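PDB 4B8N: cytochrome B5-HOST origin from Ostreococcus tauri virus 2, which probably carries electrons as a haem-binding cytochrome b5 encoded by a virus, its iron-protoporphyrin IX seated in a pocket of a small mixed alpha-beta domain. Local coordinates for residues I21-K35 against K52-T64. Sequence-based numbering, arbitrary orientation.
Sequences IAKHNTEEDCWVIIK and KKAIILFAGKDAT. With HEM (protoporphyrin IX containing Fe), chain E; SO4 (sulfate ion), chain F.
From W31 to K35 the chain runs alongside G60 to T64 in the same direction, and I33 is bridged to D62 by two backbone bonds: I33 N donates almost straight to K61 O, and I33 O accepts A63 N at 2.8 Å. G60 N adds a further bond to W31 O, so the loop is tied in parallel to strand 29-34. K35 N donates to the side chain of T64 (N to OG1, 2.8 Å). T64 OG1 hydrogen-bonds to the syn lone pair of D62 OD1, while T64 N reaches the same oxygen nearly along its C-O axis; D62 thus forms an Asx turn just ahead of helix 64-70.

Beneath this polar seam, V32 divides its two methyls. CG1, anti to the backbone N (chi1 177°), rests 3.5 Å from A63 CB, and CG2 meets I55 CG2 at 3.8 Å. The other branch of I55 faces the haem, its CG1 3.7 Å from C2C of the porphyrin. C30 SG continues the apolar layer against A59 CB, at 3.7 Å. A59 CB also presses on the backbone of N25, whereas G60, at positive phi (81°) in the F58-K61 type II turn, lays its CA against I21 O. Farther out, E27 lays its CB and CG over I56 CD1 and makes a long salt bridge from OE2 to K52 NZ (3.8 Å).

This is a worked example of a loop joining the sheet to the haem-pocket helices of the cytochrome b5 fold: I34, I55 and A63 all line the pocket. One edge of strand 29-34 pairs with strand 37-40, part of the other takes the loop, I34 meets F67 of helix 64-70, and helix 52-56 passes 10.0 Å from the strand axis at 65°.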
loop_
_atom_site.group_PDB
_atom_site.type_symbol
_atom_site.label_atom_id
_atom_site.label_comp_id
_atom_site.label_asym_id
_atom_site.label_seq_id
_atom_site.Cartn_x
_atom_site.Cartn_y
_atom_site.Cartn_z
ATOM N N ILE A 21 7.349 -8.456 1.317
ATOM C CA ILE A 21 6.473 -7.420 0.736
ATOM C C ILE A 21 6.527 -7.452 -0.798
ATOM O O ILE A 21 5.497 -7.403 -1.477
ATOM C CB ILE A 21 6.810 -6.007 1.279
ATOM C CG1 ILE A 21 6.511 -5.924 2.779
ATOM C CG2 ILE A 21 6.019 -4.922 0.530
ATOM C CD1 ILE A 21 7.197 -4.771 3.492
ATOM N N ALA A 22 7.734 -7.561 -1.330
ATOM C CA ALA A 22 7.960 -7.636 -2.774
ATOM C C ALA A 22 7.143 -8.725 -3.486
ATOM O O ALA A 22 6.871 -8.605 -4.683
ATOM C CB ALA A 22 9.444 -7.821 -3.058
ATOM N N LYS A 23 6.753 -9.772 -2.754
ATOM C CA LYS A 23 5.976 -10.867 -3.328
ATOM C C LYS A 23 4.512 -10.495 -3.588
ATOM O O LYS A 23 3.831 -11.184 -4.354
ATOM C CB LYS A 23 6.063 -12.127 -2.454
ATOM C CG LYS A 23 7.452 -12.763 -2.439
ATOM C CD LYS A 23 7.532 -13.936 -1.475
ATOM C CE LYS A 23 8.980 -14.347 -1.277
ATOM N NZ LYS A 23 9.086 -15.467 -0.308
ATOM N N HIS A 24 4.041 -9.419 -2.951
ATOM C CA HIS A 24 2.650 -8.964 -3.095
ATOM C C HIS A 24 2.595 -7.837 -4.078
ATOM O O HIS A 24 2.357 -6.673 -3.726
ATOM C CB HIS A 24 2.056 -8.588 -1.738
ATOM C CG HIS A 24 2.150 -9.692 -0.728
ATOM N ND1 HIS A 24 1.151 -10.581 -0.532
ATOM C CD2 HIS A 24 3.202 -10.092 0.095
ATOM C CE1 HIS A 24 1.525 -11.477 0.401
ATOM N NE2 HIS A 24 2.785 -11.183 0.780
ATOM N N ASN A 25 2.802 -8.203 -5.341
ATOM C CA ASN A 25 3.121 -7.248 -6.402
ATOM C C ASN A 25 2.201 -7.357 -7.621
ATOM O O ASN A 25 2.590 -7.014 -8.744
ATOM C CB ASN A 25 4.600 -7.411 -6.819
ATOM C CG ASN A 25 4.871 -8.708 -7.594
ATOM O OD1 ASN A 25 4.135 -9.700 -7.495
ATOM N ND2 ASN A 25 5.941 -8.697 -8.380
ATOM N N THR A 26 0.979 -7.840 -7.412
ATOM C CA THR A 26 0.006 -7.928 -8.513
ATOM C C THR A 26 -1.302 -7.244 -8.143
ATOM O O THR A 26 -1.550 -6.988 -6.965
ATOM C CB THR A 26 -0.302 -9.391 -8.888
ATOM O OG1 THR A 26 -0.862 -10.078 -7.755
ATOM C CG2 THR A 26 0.950 -10.095 -9.347
ATOM N N GLU A 27 -2.133 -6.961 -9.147
ATOM C CA GLU A 27 -3.510 -6.499 -8.912
ATOM C C GLU A 27 -4.254 -7.436 -7.946
ATOM O O GLU A 27 -5.022 -6.986 -7.094
ATOM C CB GLU A 27 -4.271 -6.389 -10.235
ATOM C CG GLU A 27 -5.757 -6.070 -10.073
ATOM C CD GLU A 27 -6.457 -5.814 -11.397
ATOM O OE1 GLU A 27 -5.840 -6.035 -12.452
ATOM O OE2 GLU A 27 -7.630 -5.397 -11.386
ATOM N N GLU A 28 -4.006 -8.743 -8.080
ATOM C CA GLU A 28 -4.694 -9.764 -7.272
ATOM C C GLU A 28 -4.188 -9.844 -5.822
ATOM O O GLU A 28 -4.835 -10.440 -4.937
ATOM C CB GLU A 28 -4.591 -11.137 -7.964
ATOM C CG GLU A 28 -5.275 -11.204 -9.336
ATOM C CD GLU A 28 -4.416 -10.726 -10.516
ATOM O OE1 GLU A 28 -3.291 -10.213 -10.318
ATOM O OE2 GLU A 28 -4.872 -10.867 -11.671
ATOM N N ASP A 29 -3.034 -9.235 -5.568
ATOM C CA ASP A 29 -2.374 -9.367 -4.271
ATOM C C ASP A 29 -1.393 -8.204 -4.126
ATOM O O ASP A 29 -0.208 -8.323 -4.456
ATOM C CB ASP A 29 -1.662 -10.728 -4.217
ATOM C CG ASP A 29 -0.989 -10.998 -2.882
ATOM O OD1 ASP A 29 -1.221 -10.270 -1.887
ATOM O OD2 ASP A 29 -0.199 -11.955 -2.839
ATOM N N CYS A 30 -1.903 -7.073 -3.642
ATOM C CA CYS A 30 -1.228 -5.782 -3.786
ATOM C C CYS A 30 -0.921 -5.108 -2.447
ATOM O O CYS A 30 -1.816 -4.552 -1.801
ATOM C CB CYS A 30 -2.086 -4.860 -4.661
ATOM S SG CYS A 30 -1.366 -3.232 -4.972
ATOM N N TRP A 31 0.343 -5.170 -2.024
ATOM C CA TRP A 31 0.761 -4.463 -0.814
ATOM C C TRP A 31 1.570 -3.292 -1.212
ATOM O O TRP A 31 2.327 -3.367 -2.174
ATOM C CB TRP A 31 1.642 -5.323 0.065
ATOM C CG TRP A 31 0.995 -6.490 0.755
ATOM C CD1 TRP A 31 -0.293 -6.994 0.588
ATOM C CD2 TRP A 31 1.632 -7.381 1.735
ATOM N NE1 TRP A 31 -0.494 -8.089 1.399
ATOM C CE2 TRP A 31 0.624 -8.376 2.105
ATOM C CE3 TRP A 31 2.892 -7.442 2.330
ATOM C CZ2 TRP A 31 0.882 -9.376 3.033
ATOM C CZ3 TRP A 31 3.141 -8.465 3.256
ATOM C CH2 TRP A 31 2.158 -9.402 3.599
ATOM N N VAL A 32 1.448 -2.203 -0.467
ATOM C CA VAL A 32 2.201 -0.978 -0.749
ATOM C C VAL A 32 2.724 -0.412 0.576
ATOM O O VAL A 32 1.997 -0.424 1.573
ATOM C CB VAL A 32 1.325 0.077 -1.482
ATOM C CG1 VAL A 32 2.082 1.374 -1.695
ATOM C CG2 VAL A 32 0.836 -0.454 -2.824
ATOM N N ILE A 33 3.977 0.058 0.578
ATOM C CA ILE A 33 4.584 0.688 1.761
ATOM C C ILE A 33 4.422 2.199 1.647
ATOM O O ILE A 33 4.791 2.791 0.633
ATOM C CB ILE A 33 6.104 0.384 1.918
ATOM C CG1 ILE A 33 6.400 -1.127 1.931
ATOM C CG2 ILE A 33 6.650 1.050 3.196
ATOM C CD1 ILE A 33 7.864 -1.474 1.637
ATOM N N ILE A 34 3.872 2.816 2.692
ATOM C CA ILE A 34 3.813 4.279 2.804
ATOM C C ILE A 34 4.260 4.649 4.221
ATOM O O ILE A 34 3.632 4.232 5.206
ATOM C CB ILE A 34 2.391 4.832 2.511
ATOM C CG1 ILE A 34 1.930 4.421 1.107
ATOM C CG2 ILE A 34 2.339 6.359 2.686
ATOM C CD1 ILE A 34 0.487 4.748 0.798
ATOM N N LYS A 35 5.350 5.413 4.302
ATOM C CA LYS A 35 6.022 5.783 5.560
ATOM C C LYS A 35 6.252 4.599 6.468
ATOM O O LYS A 35 5.861 4.641 7.638
ATOM C CB LYS A 35 5.251 6.872 6.325
ATOM C CG LYS A 35 4.934 8.110 5.494
ATOM C CD LYS A 35 4.398 9.250 6.339
ATOM C CE LYS A 35 2.997 8.950 6.859
ATOM N NZ LYS A 35 2.018 8.640 5.777
ATOM N N LYS A 52 -6.990 2.015 -10.580
ATOM C CA LYS A 52 -6.306 0.809 -10.113
ATOM C C LYS A 52 -4.818 0.807 -10.447
ATOM O O LYS A 52 -3.971 0.484 -9.611
ATOM C CB LYS A 52 -6.922 -0.446 -10.753
ATOM C CG LYS A 52 -8.383 -0.705 -10.446
ATOM C CD LYS A 52 -8.876 -1.918 -11.233
ATOM C CE LYS A 52 -10.316 -2.263 -10.872
ATOM N NZ LYS A 52 -10.865 -3.380 -11.697
ATOM N N LYS A 53 -4.507 1.159 -11.684
ATOM C CA LYS A 53 -3.141 1.004 -12.200
ATOM C C LYS A 53 -2.108 1.888 -11.528
ATOM O O LYS A 53 -0.965 1.454 -11.328
ATOM C CB LYS A 53 -3.142 1.203 -13.705
ATOM C CG LYS A 53 -3.898 0.107 -14.437
ATOM C CD LYS A 53 -3.708 0.285 -15.933
ATOM C CE LYS A 53 -5.042 0.255 -16.654
ATOM N NZ LYS A 53 -5.816 1.514 -16.450
ATOM N N ALA A 54 -2.511 3.110 -11.162
ATOM C CA ALA A 54 -1.638 4.017 -10.412
ATOM C C ALA A 54 -1.085 3.348 -9.158
ATOM O O ALA A 54 0.071 3.558 -8.804
ATOM C CB ALA A 54 -2.370 5.295 -10.035
ATOM N N ILE A 55 -1.925 2.586 -8.463
ATOM C CA ILE A 55 -1.450 1.848 -7.281
ATOM C C ILE A 55 -0.721 0.563 -7.647
ATOM O O ILE A 55 0.338 0.270 -7.067
ATOM C CB ILE A 55 -2.579 1.568 -6.261
ATOM C CG1 ILE A 55 -3.260 2.878 -5.874
ATOM C CG2 ILE A 55 -2.013 0.871 -5.013
ATOM C CD1 ILE A 55 -4.474 2.728 -4.977
ATOM N N ILE A 56 -1.273 -0.204 -8.590
ATOM C CA ILE A 56 -0.639 -1.469 -9.021
ATOM C C ILE A 56 0.825 -1.225 -9.456
ATOM O O ILE A 56 1.717 -2.047 -9.218
ATOM C CB ILE A 56 -1.431 -2.155 -10.165
ATOM C CG1 ILE A 56 -2.834 -2.566 -9.695
ATOM C CG2 ILE A 56 -0.691 -3.385 -10.662
ATOM C CD1 ILE A 56 -3.838 -2.760 -10.833
ATOM N N LEU A 57 1.059 -0.075 -10.078
ATOM C CA LEU A 57 2.412 0.372 -10.436
ATOM C C LEU A 57 3.394 0.269 -9.281
ATOM O O LEU A 57 4.588 0.063 -9.506
ATOM C CB LEU A 57 2.403 1.834 -10.881
ATOM C CG LEU A 57 2.453 2.221 -12.351
ATOM C CD1 LEU A 57 2.470 3.744 -12.474
ATOM C CD2 LEU A 57 3.677 1.610 -13.016
ATOM N N PHE A 58 2.894 0.442 -8.056
ATOM C CA PHE A 58 3.727 0.413 -6.851
ATOM C C PHE A 58 3.522 -0.849 -6.003
ATOM O O PHE A 58 3.993 -0.912 -4.858
ATOM C CB PHE A 58 3.523 1.695 -6.024
ATOM C CG PHE A 58 4.040 2.932 -6.708
ATOM C CD1 PHE A 58 3.286 3.579 -7.678
ATOM C CD2 PHE A 58 5.304 3.427 -6.407
ATOM C CE1 PHE A 58 3.777 4.693 -8.345
ATOM C CE2 PHE A 58 5.802 4.549 -7.061
ATOM C CZ PHE A 58 5.034 5.188 -8.029
ATOM N N ALA A 59 2.837 -1.851 -6.556
ATOM C CA ALA A 59 2.607 -3.108 -5.828
ATOM C C ALA A 59 3.926 -3.754 -5.393
ATOM O O ALA A 59 4.832 -3.986 -6.208
ATOM C CB ALA A 59 1.776 -4.077 -6.653
ATOM N N GLY A 60 4.032 -4.015 -4.097
ATOM C CA GLY A 60 5.234 -4.598 -3.526
ATOM C C GLY A 60 6.359 -3.624 -3.251
ATOM O O GLY A 60 7.461 -4.047 -2.895
ATOM N N LYS A 61 6.076 -2.327 -3.401
ATOM C CA LYS A 61 7.086 -1.279 -3.329
ATOM C C LYS A 61 6.717 -0.162 -2.390
ATOM O O LYS A 61 5.610 -0.127 -1.837
ATOM C CB LYS A 61 7.342 -0.699 -4.725
ATOM C CG LYS A 61 7.711 -1.767 -5.739
ATOM C CD LYS A 61 8.342 -1.171 -6.984
ATOM C CE LYS A 61 8.354 -2.194 -8.102
ATOM N NZ LYS A 61 6.963 -2.423 -8.585
ATOM N N ASP A 62 7.651 0.772 -2.231
ATOM C CA ASP A 62 7.429 1.960 -1.433
ATOM C C ASP A 62 6.829 3.085 -2.289
ATOM O O ASP A 62 7.404 3.472 -3.298
ATOM C CB ASP A 62 8.746 2.411 -0.818
ATOM C CG ASP A 62 8.542 3.366 0.343
ATOM O OD1 ASP A 62 7.843 4.379 0.166
ATOM O OD2 ASP A 62 9.085 3.082 1.427
ATOM N N ALA A 63 5.682 3.619 -1.880
ATOM C CA ALA A 63 5.021 4.691 -2.623
ATOM C C ALA A 63 4.986 6.021 -1.870
ATOM O O ALA A 63 4.258 6.940 -2.274
ATOM C CB ALA A 63 3.602 4.271 -3.023
ATOM N N THR A 64 5.778 6.127 -0.797
ATOM C CA THR A 64 5.706 7.280 0.119
ATOM C C THR A 64 5.755 8.621 -0.619
ATOM O O THR A 64 4.878 9.472 -0.432
ATOM C CB THR A 64 6.816 7.212 1.198
ATOM O OG1 THR A 64 6.678 5.990 1.932
ATOM C CG2 THR A 64 6.734 8.402 2.178
HETATM C CHA HEM E . -6.213 10.478 -6.336
HETATM C CHB HEM E . -6.860 8.033 -2.014
HETATM C CHC HEM E . -2.808 5.535 -2.769
HETATM C CHD HEM E . -2.239 7.912 -7.042
HETATM C C1A HEM E . -6.689 10.028 -5.052
HETATM C C2A HEM E . -7.892 10.610 -4.452
HETATM C C3A HEM E . -8.064 9.901 -3.190
HETATM C C4A HEM E . -6.996 8.900 -3.140
HETATM C CMA HEM E . -9.160 10.109 -2.192
HETATM C CAA HEM E . -8.773 11.724 -4.986
HETATM C CBA HEM E . -8.423 13.028 -4.262
HETATM C CGA HEM E . -7.062 13.471 -4.746
HETATM O O1A HEM E . -6.926 13.905 -5.936
HETATM O O2A HEM E . -6.120 13.362 -3.933
HETATM C C1B HEM E . -5.770 7.117 -1.837
HETATM C C2B HEM E . -5.675 6.301 -0.616
HETATM C C3B HEM E . -4.449 5.573 -0.880
HETATM C C4B HEM E . -4.017 6.045 -2.194
HETATM C CMB HEM E . -6.604 6.252 0.558
HETATM C CAB HEM E . -3.814 4.535 -0.030
HETATM C CBB HEM E . -2.611 4.716 0.436
HETATM C C1C HEM E . -2.204 5.998 -3.972
HETATM C C2C HEM E . -0.933 5.434 -4.491
HETATM C C3C HEM E . -0.804 6.146 -5.743
HETATM C C4C HEM E . -1.979 7.040 -5.921
HETATM C CMC HEM E . -0.043 4.384 -3.858
HETATM C CAC HEM E . 0.314 5.999 -6.685
HETATM C CBC HEM E . 1.241 6.924 -6.615
HETATM C C1D HEM E . -3.323 8.813 -7.268
HETATM C C2D HEM E . -3.372 9.631 -8.491
HETATM C C3D HEM E . -4.578 10.414 -8.269
HETATM C C4D HEM E . -5.059 9.922 -6.962
HETATM C CMD HEM E . -2.430 9.680 -9.685
HETATM C CAD HEM E . -5.208 11.461 -9.145
HETATM C CBD HEM E . -4.886 12.869 -8.639
HETATM C CGD HEM E . -5.689 13.945 -9.369
HETATM O O1D HEM E . -6.262 13.684 -10.456
HETATM O O2D HEM E . -5.748 15.082 -8.851
HETATM N NA HEM E . -6.029 9.070 -4.177
HETATM N NB HEM E . -4.781 6.993 -2.737
HETATM N NC HEM E . -2.767 7.024 -4.766
HETATM N ND HEM E . -4.308 9.003 -6.349
HETATM FE FE HEM E . -4.538 7.873 -4.603
HETATM S S SO4 F . -7.998 2.333 -13.939
HETATM O O1 SO4 F . -8.425 1.506 -15.096
HETATM O O2 SO4 F . -6.498 2.287 -13.796
HETATM O O3 SO4 F . -8.702 1.810 -12.745
HETATM O O4 SO4 F . -8.442 3.734 -14.149
#